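Long-range contact in polymerase X (Deinococcus radiodurans, PDB 2W9M), which probably extends DNA chains as a family X polymerase, adding deoxyribonucleotides with release of diphosphate, and carries a zinc-binding PHP domain: residues H11-L23 and L73-L85. Numbering follows the deposited sequence.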
# COMPACT_ATOMS: atom_id res chain seq x y z
N HIS A 11 10.39 22.72 -27.47
CA HIS A 11 9.00 22.82 -27.04
C HIS A 11 8.69 21.72 -26.02
O HIS A 11 7.79 21.85 -25.20
CB HIS A 11 8.06 22.73 -28.24
CG HIS A 11 6.67 22.28 -27.89
ND1 HIS A 11 5.79 23.06 -27.17
CD2 HIS A 11 6.01 21.14 -28.18
CE1 HIS A 11 4.65 22.42 -27.02
NE2 HIS A 11 4.75 21.25 -27.63
N ARG A 12 9.46 20.64 -26.08
CA ARG A 12 9.30 19.53 -25.15
C ARG A 12 9.92 19.84 -23.78
O ARG A 12 9.41 19.42 -22.75
CB ARG A 12 9.92 18.25 -25.72
CG ARG A 12 9.40 16.99 -25.06
CD ARG A 12 10.47 15.94 -24.88
NE ARG A 12 10.03 14.94 -23.91
CZ ARG A 12 9.16 13.98 -24.18
NH1 ARG A 12 8.64 13.87 -25.40
NH2 ARG A 12 8.80 13.12 -23.24
N LEU A 13 11.03 20.58 -23.80
CA LEU A 13 11.68 21.04 -22.57
C LEU A 13 10.76 21.99 -21.81
O LEU A 13 10.65 21.93 -20.59
CB LEU A 13 13.00 21.73 -22.90
CG LEU A 13 13.97 21.03 -23.85
CD1 LEU A 13 15.22 21.88 -24.09
CD2 LEU A 13 14.35 19.65 -23.34
N VAL A 14 10.11 22.88 -22.55
CA VAL A 14 9.18 23.82 -21.93
C VAL A 14 8.07 23.08 -21.21
O VAL A 14 7.60 23.51 -20.16
CB VAL A 14 8.57 24.79 -22.97
CG1 VAL A 14 7.68 25.80 -22.28
CG2 VAL A 14 9.66 25.49 -23.75
N HIS A 15 7.65 21.94 -21.77
CA HIS A 15 6.55 21.17 -21.21
C HIS A 15 6.95 20.45 -19.92
O HIS A 15 6.19 20.42 -18.95
CB HIS A 15 6.04 20.15 -22.23
CG HIS A 15 4.60 19.79 -22.05
ND1 HIS A 15 4.04 19.55 -20.82
CD2 HIS A 15 3.60 19.63 -22.96
CE1 HIS A 15 2.76 19.26 -20.97
NE2 HIS A 15 2.47 19.30 -22.25
N ALA A 16 8.14 19.87 -19.91
CA ALA A 16 8.67 19.23 -18.71
C ALA A 16 8.85 20.26 -17.59
O ALA A 16 8.50 20.00 -16.44
CB ALA A 16 9.99 18.54 -19.01
N LEU A 17 9.39 21.42 -17.94
CA LEU A 17 9.56 22.51 -16.97
C LEU A 17 8.21 22.96 -16.42
O LEU A 17 8.09 23.26 -15.24
CB LEU A 17 10.30 23.69 -17.60
CG LEU A 17 11.78 23.48 -17.94
CD1 LEU A 17 12.35 24.68 -18.68
CD2 LEU A 17 12.57 23.20 -16.67
N GLU A 18 7.21 23.00 -17.29
CA GLU A 18 5.86 23.39 -16.90
C GLU A 18 5.13 22.30 -16.11
O GLU A 18 4.21 22.59 -15.35
CB GLU A 18 5.03 23.78 -18.13
CG GLU A 18 5.21 25.23 -18.56
CD GLU A 18 4.74 25.48 -19.98
OE1 GLU A 18 4.94 24.60 -20.85
OE2 GLU A 18 4.19 26.57 -20.24
N ARG A 19 5.55 21.05 -16.29
CA ARG A 19 4.93 19.94 -15.58
C ARG A 19 5.51 19.78 -14.18
O ARG A 19 4.87 19.22 -13.29
CB ARG A 19 5.07 18.63 -16.37
CG ARG A 19 4.15 17.51 -15.88
CD ARG A 19 4.23 16.28 -16.76
NE ARG A 19 3.88 16.55 -18.15
CZ ARG A 19 4.74 16.52 -19.17
NH1 ARG A 19 6.01 16.20 -18.96
NH2 ARG A 19 4.32 16.78 -20.40
N THR A 20 6.73 20.28 -13.98
CA THR A 20 7.40 20.23 -12.68
C THR A 20 6.86 21.27 -11.71
O THR A 20 6.77 21.03 -10.51
CB THR A 20 8.92 20.44 -12.82
OG1 THR A 20 9.43 19.65 -13.91
CG2 THR A 20 9.63 20.05 -11.53
N ALA A 21 6.50 22.44 -12.23
CA ALA A 21 5.92 23.49 -11.41
C ALA A 21 4.52 23.07 -10.97
O ALA A 21 4.12 23.33 -9.84
CB ALA A 21 5.88 24.82 -12.16
N ASP A 22 3.79 22.42 -11.87
CA ASP A 22 2.46 21.92 -11.57
C ASP A 22 2.50 20.87 -10.46
O ASP A 22 1.64 20.85 -9.58
CB ASP A 22 1.80 21.34 -12.83
CG ASP A 22 1.25 22.42 -13.75
OD1 ASP A 22 0.78 23.46 -13.25
OD2 ASP A 22 1.27 22.21 -14.99
N LEU A 23 3.51 20.01 -10.52
CA LEU A 23 3.72 18.97 -9.50
C LEU A 23 4.06 19.57 -8.13
O LEU A 23 3.57 19.11 -7.10
CB LEU A 23 4.80 17.99 -9.94
CG LEU A 23 4.36 16.87 -10.89
CD1 LEU A 23 5.56 16.10 -11.43
CD2 LEU A 23 3.42 15.93 -10.17
N LEU A 73 18.46 20.47 -17.99
CA LEU A 73 18.04 20.53 -19.39
C LEU A 73 19.06 19.86 -20.29
O LEU A 73 18.72 19.02 -21.12
CB LEU A 73 17.78 21.97 -19.82
CG LEU A 73 16.50 22.63 -19.29
CD1 LEU A 73 16.38 24.07 -19.76
CD2 LEU A 73 15.27 21.83 -19.68
N SER A 74 20.33 20.24 -20.13
CA SER A 74 21.40 19.60 -20.89
C SER A 74 21.35 18.09 -20.72
O SER A 74 21.53 17.34 -21.69
CB SER A 74 22.77 20.16 -20.48
OG SER A 74 22.73 20.70 -19.17
N ASP A 75 21.09 17.63 -19.50
CA ASP A 75 20.94 16.20 -19.23
C ASP A 75 19.67 15.64 -19.85
O ASP A 75 19.62 14.46 -20.21
CB ASP A 75 20.97 15.92 -17.72
CG ASP A 75 22.28 15.30 -17.27
OD1 ASP A 75 23.03 14.80 -18.14
OD2 ASP A 75 22.56 15.29 -16.05
N PHE A 76 18.64 16.47 -19.95
CA PHE A 76 17.40 16.05 -20.59
C PHE A 76 17.62 15.92 -22.09
O PHE A 76 17.16 14.97 -22.72
CB PHE A 76 16.27 17.04 -20.27
CG PHE A 76 14.92 16.61 -20.80
CD1 PHE A 76 14.69 15.30 -21.17
CD2 PHE A 76 13.89 17.52 -20.90
CE1 PHE A 76 13.46 14.91 -21.66
CE2 PHE A 76 12.65 17.14 -21.38
CZ PHE A 76 12.44 15.83 -21.76
N ALA A 77 18.37 16.87 -22.65
CA ALA A 77 18.77 16.79 -24.05
C ALA A 77 19.59 15.52 -24.27
O ALA A 77 19.33 14.74 -25.19
CB ALA A 77 19.58 18.01 -24.44
N ARG A 78 20.59 15.31 -23.41
CA ARG A 78 21.43 14.13 -23.45
C ARG A 78 20.64 12.85 -23.14
O ARG A 78 20.28 12.10 -24.04
CB ARG A 78 22.58 14.27 -22.44
CG ARG A 78 23.63 15.30 -22.81
CD ARG A 78 24.64 14.73 -23.79
NE ARG A 78 25.81 15.59 -23.96
CZ ARG A 78 26.92 15.23 -24.58
NH1 ARG A 78 27.02 14.01 -25.11
NH2 ARG A 78 27.94 16.08 -24.69
N SER A 79 20.39 12.64 -21.85
CA SER A 79 19.72 11.44 -21.36
C SER A 79 18.44 11.10 -22.13
O SER A 79 18.20 9.94 -22.47
CB SER A 79 19.40 11.59 -19.86
OG SER A 79 18.67 10.48 -19.36
N GLY A 80 17.63 12.12 -22.41
CA GLY A 80 16.30 11.90 -22.94
C GLY A 80 15.38 11.57 -21.79
O GLY A 80 14.45 10.78 -21.91
N THR A 81 15.66 12.21 -20.65
CA THR A 81 14.94 11.96 -19.40
C THR A 81 15.14 13.14 -18.45
O THR A 81 16.26 13.40 -18.00
CB THR A 81 15.44 10.68 -18.72
OG1 THR A 81 14.96 9.54 -19.44
CG2 THR A 81 14.96 10.61 -17.29
N PHE A 82 14.06 13.85 -18.15
CA PHE A 82 14.14 15.04 -17.30
C PHE A 82 14.31 14.65 -15.83
O PHE A 82 13.45 13.98 -15.25
CB PHE A 82 12.90 15.92 -17.48
CG PHE A 82 13.06 17.31 -16.93
CD1 PHE A 82 14.20 18.05 -17.21
CD2 PHE A 82 12.07 17.87 -16.15
CE1 PHE A 82 14.34 19.33 -16.71
CE2 PHE A 82 12.21 19.15 -15.65
CZ PHE A 82 13.35 19.88 -15.93
N ALA A 83 15.42 15.07 -15.24
CA ALA A 83 15.78 14.66 -13.88
C ALA A 83 14.68 14.94 -12.85
O ALA A 83 14.20 14.02 -12.20
CB ALA A 83 17.10 15.30 -13.46
N PRO A 84 14.29 16.22 -12.70
CA PRO A 84 13.28 16.60 -11.71
C PRO A 84 12.04 15.70 -11.67
O PRO A 84 11.53 15.43 -10.58
CB PRO A 84 12.91 18.03 -12.13
CG PRO A 84 14.17 18.56 -12.72
CD PRO A 84 14.80 17.39 -13.44
N LEU A 85 11.57 15.24 -12.83
CA LEU A 85 10.40 14.37 -12.86
C LEU A 85 10.69 12.98 -12.32
O LEU A 85 9.83 12.34 -11.72
CB LEU A 85 9.83 14.28 -14.28
CG LEU A 85 9.19 15.58 -14.79
CD1 LEU A 85 8.61 15.39 -16.18
CD2 LEU A 85 8.13 16.05 -13.82
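Phe76 meets Arg12 at the rim of its ring: Arg12 NE lies near the ring plane, 3.4 Å from Phe76 CZ, and guanidinium and ring planes stand 71° apart, so the two groups do not stack. One face of Phe76 carries Phe82 CB of its own segment, while Leu13 CD2 and Ala16 CB approach the ring obliquely. With CG anti to the backbone N (chi1 -175°), Phe76 reaches across to helix 11-23. The Phe82 ring bears Pro84 CD on one face and takes Thr20 OG1 at its edge, 3.3 Å from Phe82 CE2; Ala16 CB, 3.6 Å from Phe82 CD2, and Leu17 CD2 come in obliquely. Thr20 OG1 is fixed there by donating to Ala16 O (2.7 Å), which also accepts from Thr20 N on the opposite face of its carbonyl plane. Further along, Leu85 CD2 rests 3.5 Å from Leu23 CD1. No hydrogen bond links the segments, so cohesion is essentially apolar. An alanine here, lacking the ring of Phe76, would probably open a gap beside Leu13 and Ala16 and leave Arg12 without the edge it rests against. The contact lies in the N-terminal helix-hairpin-helix domain: the axes of segments 11-23 and 73-79, in helices 10-26 and 67-79, approach to 11.1 Å, their N-to-C directions 122° apart; helix 10-26 also packs on the start of helix 83-91, while Leu44 of helix 34-45 touches Leu17 and Tyr37 touches Pro84.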